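Local coordinates for putative large adhesion protein (Lap) involved in biofilm formation (Marinobacter hydrocarbonoclasticus ATCC 49840, PDB 6M8M), which probably mediates attachment during biofilm formation, through a calcium-bearing PA14 domain that binds glucose, at residues 139-142 / 148-151; 162-167 / 193-198; 198-201 / 205-208. All blocks are in the same frame, centred on the assembly; numbering follows the deposited sequence. Where two conformers were deposited one is given.

Overall arrangement
Contact 1 is a hairpin near the sugar: the Y151 side chain is about 9 Å from the bound glucose and about 10 Å from a calcium ion, and D136 and D137, which take part in both sites, lie just before its first strand. Contact 2 lies farther out, its centre 14 Å from that of contact 1, yet the two touch where V148 O meets S163 N at 2.9 Å, a probable hydrogen bond. Contact 3 follows on through A198, which it shares with contact 2, their centres 11 Å apart. Contacts 1 and 3 do not touch, with nearest atoms about 9 Å apart. Contact 3 joins the two antiparallel sheets of the domain.

Contact 1. Residues 139-142 / 148-151; sequences YRIE and VAEY
The ring of Y139 has one face laid on the backbone of 148-151, where the amide N of Y151 sits 3.5 Å from CZ, displaced toward the ring's rim. E150 CA approaches the same ring obliquely, 3.5 Å from CE2, while Y151 CB packs 3.5 Å from CE1. A first torsion of 58° puts CG between the backbone N and carbonyl carbon of Y139 and so folds the ring over the partner strand, whereas the ring of Y151 leads away. The second flat group, the guanidinium of R140, meets E150 at its edge and almost in its plane. The grip is side-on: NE donates to E150 OE2 at 3.0 Å, and R140 NH2 reaches that same OE2, also at 3.0 Å. Toward NH2, OE2 uses its syn lone pair, but NE comes from above the carboxylate plane; the two planes are turned 48° apart. A long ion pair from R140 NH1 to E142 extends this into a network.

Backbone bonds set the antiparallel register. Y139 and Y151 exchange two of them, R140 faces E150 as a non-hydrogen-bonded pair, and I141 N donates to A149 O at 2.8 Å. A classic beta bulge then puts both V148 and A149 opposite I141: V148 N binds I141 O at 2.9 Å, and A149 N adds a weak bond to I141 O at 3.4 Å. I141 packs its CG2 branch on V148 CG2 and its CD1 on A149 CB.

This hairpin pairs with strand 174-181 through R140 and E142, while V148 bonds to S163 of strand 158-166. Y139 and I141 pack on V133, and I141 and V148 on F131, in strand 128-136; Y139 also touches Q155 of the glucose pocket.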
loop_
_atom_site.group_PDB
_atom_site.type_symbol
_atom_site.label_atom_id
_atom_site.label_comp_id
_atom_site.label_asym_id
_atom_site.label_seq_id
_atom_site.Cartn_x
_atom_site.Cartn_y
_atom_site.Cartn_z
ATOM N N TYR A 139 -7.315 -1.738 -2.554
ATOM C CA TYR A 139 -5.941 -1.531 -2.983
ATOM C C TYR A 139 -5.793 -1.887 -4.454
ATOM O O TYR A 139 -6.623 -2.589 -5.042
ATOM C CB TYR A 139 -4.933 -2.384 -2.180
ATOM C CG TYR A 139 -5.262 -3.849 -2.283
ATOM C CD1 TYR A 139 -6.211 -4.408 -1.451
ATOM C CD2 TYR A 139 -4.697 -4.661 -3.261
ATOM C CE1 TYR A 139 -6.578 -5.727 -1.558
ATOM C CE2 TYR A 139 -5.076 -6.005 -3.390
ATOM C CZ TYR A 139 -6.023 -6.522 -2.531
ATOM O OH TYR A 139 -6.412 -7.848 -2.649
ATOM N N ARG A 140 -4.684 -1.425 -5.029
ATOM C CA ARG A 140 -4.228 -1.870 -6.337
ATOM C C ARG A 140 -2.709 -1.932 -6.312
ATOM O O ARG A 140 -2.063 -0.997 -5.818
ATOM C CB ARG A 140 -4.671 -0.938 -7.460
ATOM C CG ARG A 140 -4.122 -1.415 -8.820
ATOM C CD ARG A 140 -4.601 -0.587 -9.975
ATOM N NE ARG A 140 -6.005 -0.849 -10.240
ATOM C CZ ARG A 140 -6.735 -0.142 -11.085
ATOM N NH1 ARG A 140 -6.200 0.887 -11.735
ATOM N NH2 ARG A 140 -8.005 -0.445 -11.255
ATOM N N ILE A 141 -2.144 -3.011 -6.847
ATOM C CA ILE A 141 -0.710 -3.150 -7.080
ATOM C C ILE A 141 -0.471 -3.179 -8.582
ATOM O O ILE A 141 -1.095 -3.963 -9.301
ATOM C CB ILE A 141 -0.142 -4.438 -6.448
ATOM C CG1 ILE A 141 -0.529 -4.525 -4.970
ATOM C CG2 ILE A 141 1.367 -4.501 -6.678
ATOM C CD1 ILE A 141 0.091 -5.679 -4.222
ATOM N N GLU A 142 0.434 -2.338 -9.046
ATOM C CA GLU A 142 0.864 -2.313 -10.437
ATOM C C GLU A 142 2.361 -2.570 -10.511
ATOM O O GLU A 142 3.130 -2.051 -9.693
ATOM C CB GLU A 142 0.546 -0.956 -11.070
ATOM C CG GLU A 142 -0.935 -0.709 -11.257
ATOM C CD GLU A 142 -1.266 0.712 -11.682
ATOM O OE1 GLU A 142 -0.349 1.562 -11.699
ATOM O OE2 GLU A 142 -2.449 0.974 -11.996
ATOM N N VAL A 148 -1.507 -6.050 -11.226
ATOM C CA VAL A 148 -1.215 -7.437 -10.886
ATOM C C VAL A 148 -1.963 -7.905 -9.652
ATOM O O VAL A 148 -1.940 -9.104 -9.348
ATOM C CB VAL A 148 0.299 -7.701 -10.735
ATOM C CG1 VAL A 148 1.042 -7.361 -12.038
ATOM C CG2 VAL A 148 0.889 -6.933 -9.566
ATOM N N ALA A 149 -2.585 -7.008 -8.895
ATOM C CA ALA A 149 -3.431 -7.405 -7.774
ATOM C C ALA A 149 -4.328 -6.229 -7.445
ATOM O O ALA A 149 -3.891 -5.080 -7.552
ATOM C CB ALA A 149 -2.601 -7.766 -6.534
ATOM N N GLU A 150 -5.561 -6.503 -7.037
ATOM C CA GLU A 150 -6.414 -5.402 -6.597
ATOM C C GLU A 150 -7.641 -5.942 -5.889
ATOM O O GLU A 150 -8.137 -7.030 -6.200
ATOM C CB GLU A 150 -6.843 -4.475 -7.735
ATOM C CG GLU A 150 -7.781 -5.123 -8.700
ATOM C CD GLU A 150 -8.312 -4.167 -9.755
ATOM O OE1 GLU A 150 -8.949 -4.674 -10.703
ATOM O OE2 GLU A 150 -8.087 -2.950 -9.651
ATOM N N TYR A 151 -8.158 -5.144 -4.976
ATOM C CA TYR A 151 -9.544 -5.263 -4.525
ATOM C C TYR A 151 -10.110 -3.853 -4.638
ATOM O O TYR A 151 -9.779 -2.968 -3.840
ATOM C CB TYR A 151 -9.716 -5.800 -3.131
ATOM C CG TYR A 151 -11.200 -5.996 -2.895
ATOM C CD1 TYR A 151 -11.848 -7.124 -3.373
ATOM C CD2 TYR A 151 -11.967 -5.030 -2.262
ATOM C CE1 TYR A 151 -13.224 -7.296 -3.197
ATOM C CE2 TYR A 151 -13.344 -5.207 -2.085
ATOM C CZ TYR A 151 -13.947 -6.325 -2.555
ATOM O OH TYR A 151 -15.306 -6.459 -2.367
#

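Contact 2. Residues 162-167 / 193-198; sequences GSEFTL and REQGGA
E164 and Q195 are the two residues that touch, through the ends of their side chains at the protein surface. Of polar character is the meeting of the E164 carboxylate with the Q195 amide, whose planes stand 76° apart while the side chains cross at about a right angle. Van der Waals contact adds a methylene, Q195 CG lying 3.6 Å from E164 OE1. Q195 gets there with CG anti to its backbone N (chi1 -179°) and an extended chain beyond.

The backbone contribution lies within 193-198: a type II turn from E194 to G197, closed by G197 N donating to E194 O at 2.8 Å. Q195 holds its second position and G196 its third, at a positive phi of 82°.

As for charge, R193 NH2 stays 5.8 Å from E164 OE1 and hydrogen-bonds instead to Q130 of strand 128-136. That strand runs between 158-166 and 186-194 in the sheet, and E164 also touches Q130, so the contact spans the middle strand.

Only 83 Å² is buried and both residues are exposed. The chemistry is therefore that of a slight, polar surface contact, in which the opposite charge of R193 could still weakly favour the carboxylate's position.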
loop_
_atom_site.group_PDB
_atom_site.type_symbol
_atom_site.label_atom_id
_atom_site.label_comp_id
_atom_site.label_asym_id
_atom_site.label_seq_id
_atom_site.Cartn_x
_atom_site.Cartn_y
_atom_site.Cartn_z
ATOM N N GLY A 162 -3.373 -12.391 -6.234
ATOM C CA GLY A 162 -3.277 -11.660 -7.473
ATOM C C GLY A 162 -2.866 -12.549 -8.633
ATOM O O GLY A 162 -2.782 -13.775 -8.530
ATOM N N SER A 163 -2.637 -11.915 -9.770
ATOM C CA SER A 163 -2.249 -12.656 -10.962
ATOM C C SER A 163 -0.739 -12.866 -11.016
ATOM O O SER A 163 0.040 -12.021 -10.570
ATOM C CB SER A 163 -2.709 -11.944 -12.234
ATOM O OG SER A 163 -2.338 -10.582 -12.249
ATOM N N GLU A 164 -0.325 -14.002 -11.576
ATOM C CA GLU A 164 1.080 -14.196 -11.887
ATOM C C GLU A 164 1.513 -13.141 -12.892
ATOM O O GLU A 164 0.746 -12.767 -13.789
ATOM C CB GLU A 164 1.321 -15.604 -12.426
ATOM C CG GLU A 164 1.081 -16.686 -11.379
ATOM C CD GLU A 164 1.262 -18.100 -11.896
ATOM O OE1 GLU A 164 1.538 -19.002 -11.086
ATOM O OE2 GLU A 164 1.110 -18.316 -13.109
ATOM N N PHE A 165 2.725 -12.631 -12.724
ATOM C CA PHE A 165 3.281 -11.666 -13.658
ATOM C C PHE A 165 4.727 -12.046 -13.922
ATOM O O PHE A 165 5.428 -12.513 -13.023
ATOM C CB PHE A 165 3.151 -10.215 -13.154
ATOM C CG PHE A 165 3.849 -9.937 -11.858
ATOM C CD1 PHE A 165 3.222 -10.193 -10.648
ATOM C CD2 PHE A 165 5.109 -9.366 -11.836
ATOM C CE1 PHE A 165 3.851 -9.922 -9.459
ATOM C CE2 PHE A 165 5.737 -9.090 -10.628
ATOM C CZ PHE A 165 5.104 -9.364 -9.447
ATOM N N THR A 166 5.165 -11.837 -15.150
ATOM C CA THR A 166 6.550 -12.092 -15.540
ATOM C C THR A 166 7.205 -10.758 -15.827
ATOM O O THR A 166 6.658 -9.930 -16.556
ATOM C CB THR A 166 6.590 -13.025 -16.750
ATOM O OG1 THR A 166 6.004 -14.280 -16.363
ATOM C CG2 THR A 166 8.001 -13.251 -17.229
ATOM N N LEU A 167 8.358 -10.531 -15.227
ATOM C CA LEU A 167 9.037 -9.258 -15.436
ATOM C C LEU A 167 9.360 -9.095 -16.914
ATOM O O LEU A 167 9.745 -10.047 -17.589
ATOM C CB LEU A 167 10.296 -9.193 -14.587
ATOM C CG LEU A 167 10.077 -9.363 -13.082
ATOM C CD1 LEU A 167 11.414 -9.347 -12.342
ATOM C CD2 LEU A 167 9.162 -8.300 -12.521
ATOM N N ARG A 193 5.528 -14.051 -3.776
ATOM C CA ARG A 193 6.247 -15.289 -4.024
ATOM C C ARG A 193 6.706 -15.339 -5.468
ATOM O O ARG A 193 6.149 -14.686 -6.353
ATOM C CB ARG A 193 5.395 -16.518 -3.739
ATOM C CG ARG A 193 4.244 -16.728 -4.680
ATOM C CD ARG A 193 3.516 -17.965 -4.239
ATOM N NE ARG A 193 2.282 -18.176 -4.954
ATOM C CZ ARG A 193 1.496 -19.237 -4.772
ATOM N NH1 ARG A 193 1.850 -20.192 -3.916
ATOM N NH2 ARG A 193 0.375 -19.347 -5.446
ATOM N N GLU A 194 7.718 -16.158 -5.709
ATOM C CA GLU A 194 8.010 -16.634 -7.046
ATOM C C GLU A 194 7.093 -17.809 -7.332
ATOM O O GLU A 194 6.733 -18.568 -6.429
ATOM C CB GLU A 194 9.469 -17.066 -7.137
ATOM C CG GLU A 194 9.897 -17.427 -8.542
ATOM C CD GLU A 194 11.403 -17.614 -8.694
ATOM O OE1 GLU A 194 12.130 -17.542 -7.681
ATOM O OE2 GLU A 194 11.870 -17.827 -9.834
ATOM N N GLN A 195 6.669 -17.936 -8.583
ATOM C CA GLN A 195 5.892 -19.092 -9.008
ATOM C C GLN A 195 6.602 -20.378 -8.594
ATOM O O GLN A 195 7.804 -20.545 -8.821
ATOM C CB GLN A 195 5.743 -19.037 -10.525
ATOM C CG GLN A 195 4.938 -20.168 -11.150
ATOM C CD GLN A 195 4.937 -20.062 -12.653
ATOM O OE1 GLN A 195 3.894 -19.922 -13.292
ATOM N NE2 GLN A 195 6.114 -20.112 -13.232
ATOM N N GLY A 196 5.844 -21.289 -7.976
ATOM C CA GLY A 196 6.406 -22.528 -7.483
ATOM C C GLY A 196 7.071 -22.407 -6.139
ATOM O O GLY A 196 7.646 -23.394 -5.649
ATOM N N GLY A 197 7.037 -21.230 -5.538
ATOM C CA GLY A 197 7.637 -21.015 -4.250
ATOM C C GLY A 197 6.653 -20.583 -3.182
ATOM O O GLY A 197 5.437 -20.568 -3.400
ATOM N N ALA A 198 7.192 -20.241 -2.026
ATOM C CA ALA A 198 6.398 -19.881 -0.863
ATOM C C ALA A 198 6.285 -18.371 -0.725
ATOM O O ALA A 198 7.196 -17.620 -1.073
ATOM C CB ALA A 198 7.038 -20.447 0.410
#

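Contact 3. Residues 198-201 / 205-208; sequences AYEI and QHAS
Most unusual here is a histidine–carboxylate hydrogen bond, the one hydrogen bond between the two segments: H206 NE2 donates to E200 OE2 at 2.8 Å, with an angle of 166° at the hydrogen. The oxygen is approached nearly along its C-O axis and lies close to the imidazole plane, so the bond is straight at the donor but does not come in at the usual lone-pair angle. Carboxylate and ring are only 30° apart and close to coplanar. In E200, CG stands beside the backbone N and anti to the carbonyl carbon (chi1 -60°), and the extended chain brings OE2 to the ring edge; E200 CB also comes within 3.9 Å of H206 NE2.

A second oxygen meets this edge, the carbonyl O of I201, 3.1 Å from H206 CE1 and near the ring plane. Across one ring face lies Q205 CB, modelled without the rest of its side chain, 3.9 Å above the ring centre. H206 ND1 has a weak hydrogen bond with the backbone N of G203, which may help to hold the ring's orientation.

The backbones themselves do not pair, the nearest CA atoms, of I201 and Q205, being 8.7 Å apart. E200 bonds instead to L192 of strand 186-194, and H206 packs on L192, while A207 bonds to G37 and S208 to N121. The side-chain bond thus spans the short connection by which the chain passes from one antiparallel sheet to the other.

H206 is buried and E200 exposed. An N-H on NE2, with ND1 contacting a backbone N-H, is consistent with a neutral ring, although the nearby carboxylate would tend to favour added positive charge. In either state, two oxygens line the imidazole edge.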
loop_
_atom_site.group_PDB
_atom_site.type_symbol
_atom_site.label_atom_id
_atom_site.label_comp_id
_atom_site.label_asym_id
_atom_site.label_seq_id
_atom_site.Cartn_x
_atom_site.Cartn_y
_atom_site.Cartn_z
ATOM N N ALA A 198 7.192 -20.241 -2.026
ATOM C CA ALA A 198 6.398 -19.881 -0.863
ATOM C C ALA A 198 6.285 -18.371 -0.725
ATOM O O ALA A 198 7.196 -17.620 -1.073
ATOM C CB ALA A 198 7.038 -20.447 0.410
ATOM N N TYR A 199 5.160 -17.940 -0.166
ATOM C CA TYR A 199 4.946 -16.528 0.105
ATOM C C TYR A 199 5.853 -16.017 1.218
ATOM O O TYR A 199 6.106 -16.710 2.211
ATOM C CB TYR A 199 3.501 -16.286 0.520
ATOM C CG TYR A 199 2.518 -16.297 -0.625
ATOM C CD1 TYR A 199 2.562 -15.330 -1.624
ATOM C CD2 TYR A 199 1.537 -17.274 -0.715
ATOM C CE1 TYR A 199 1.665 -15.328 -2.660
ATOM C CE2 TYR A 199 0.632 -17.289 -1.758
ATOM C CZ TYR A 199 0.697 -16.301 -2.728
ATOM O OH TYR A 199 -0.185 -16.306 -3.772
ATOM N N GLU A 200 6.332 -14.781 1.050
ATOM C CA GLU A 200 7.101 -14.033 2.029
ATOM C C GLU A 200 6.444 -12.668 2.193
ATOM O O GLU A 200 5.914 -12.116 1.228
ATOM C CB GLU A 200 8.551 -13.826 1.515
ATOM C CG GLU A 200 9.317 -15.127 1.262
ATOM C CD GLU A 200 10.603 -14.946 0.452
ATOM O OE1 GLU A 200 11.273 -15.967 0.182
ATOM O OE2 GLU A 200 10.952 -13.810 0.067
ATOM N N ILE A 201 6.508 -12.096 3.399
ATOM C CA ILE A 201 6.025 -10.728 3.575
ATOM C C ILE A 201 6.836 -9.792 2.689
ATOM O O ILE A 201 8.073 -9.785 2.721
ATOM C CB ILE A 201 6.097 -10.297 5.049
ATOM C CG1 ILE A 201 5.211 -11.169 5.929
ATOM C CG2 ILE A 201 5.705 -8.815 5.185
ATOM C CD1 ILE A 201 3.727 -10.999 5.687
ATOM N N GLN A 205 13.280 -6.958 1.584
ATOM C CA GLN A 205 13.886 -8.106 0.913
ATOM C C GLN A 205 13.663 -8.085 -0.592
ATOM O O GLN A 205 14.426 -8.730 -1.330
ATOM C CB GLN A 205 13.293 -9.386 1.521
ATOM N N HIS A 206 12.652 -7.352 -1.066
ATOM C CA HIS A 206 12.190 -7.460 -2.434
ATOM C C HIS A 206 12.214 -6.166 -3.219
ATOM O O HIS A 206 11.967 -6.201 -4.427
ATOM C CB HIS A 206 10.735 -7.949 -2.465
ATOM C CG HIS A 206 10.492 -9.149 -1.616
ATOM N ND1 HIS A 206 9.843 -9.082 -0.404
ATOM C CD2 HIS A 206 10.836 -10.447 -1.795
ATOM C CE1 HIS A 206 9.771 -10.295 0.118
ATOM N NE2 HIS A 206 10.375 -11.140 -0.701
ATOM N N ALA A 207 12.459 -5.030 -2.579
ATOM C CA ALA A 207 12.273 -3.761 -3.252
ATOM C C ALA A 207 13.181 -2.710 -2.645
ATOM O O ALA A 207 13.591 -2.810 -1.486
ATOM C CB ALA A 207 10.818 -3.295 -3.131
ATOM N N SER A 208 13.448 -1.687 -3.436
ATOM C CA SER A 208 14.251 -0.549 -3.030
ATOM C C SER A 208 13.617 0.700 -3.622
ATOM O O SER A 208 12.697 0.634 -4.441
ATOM C CB SER A 208 15.683 -0.664 -3.555
ATOM O OG SER A 208 15.687 -0.590 -4.969
#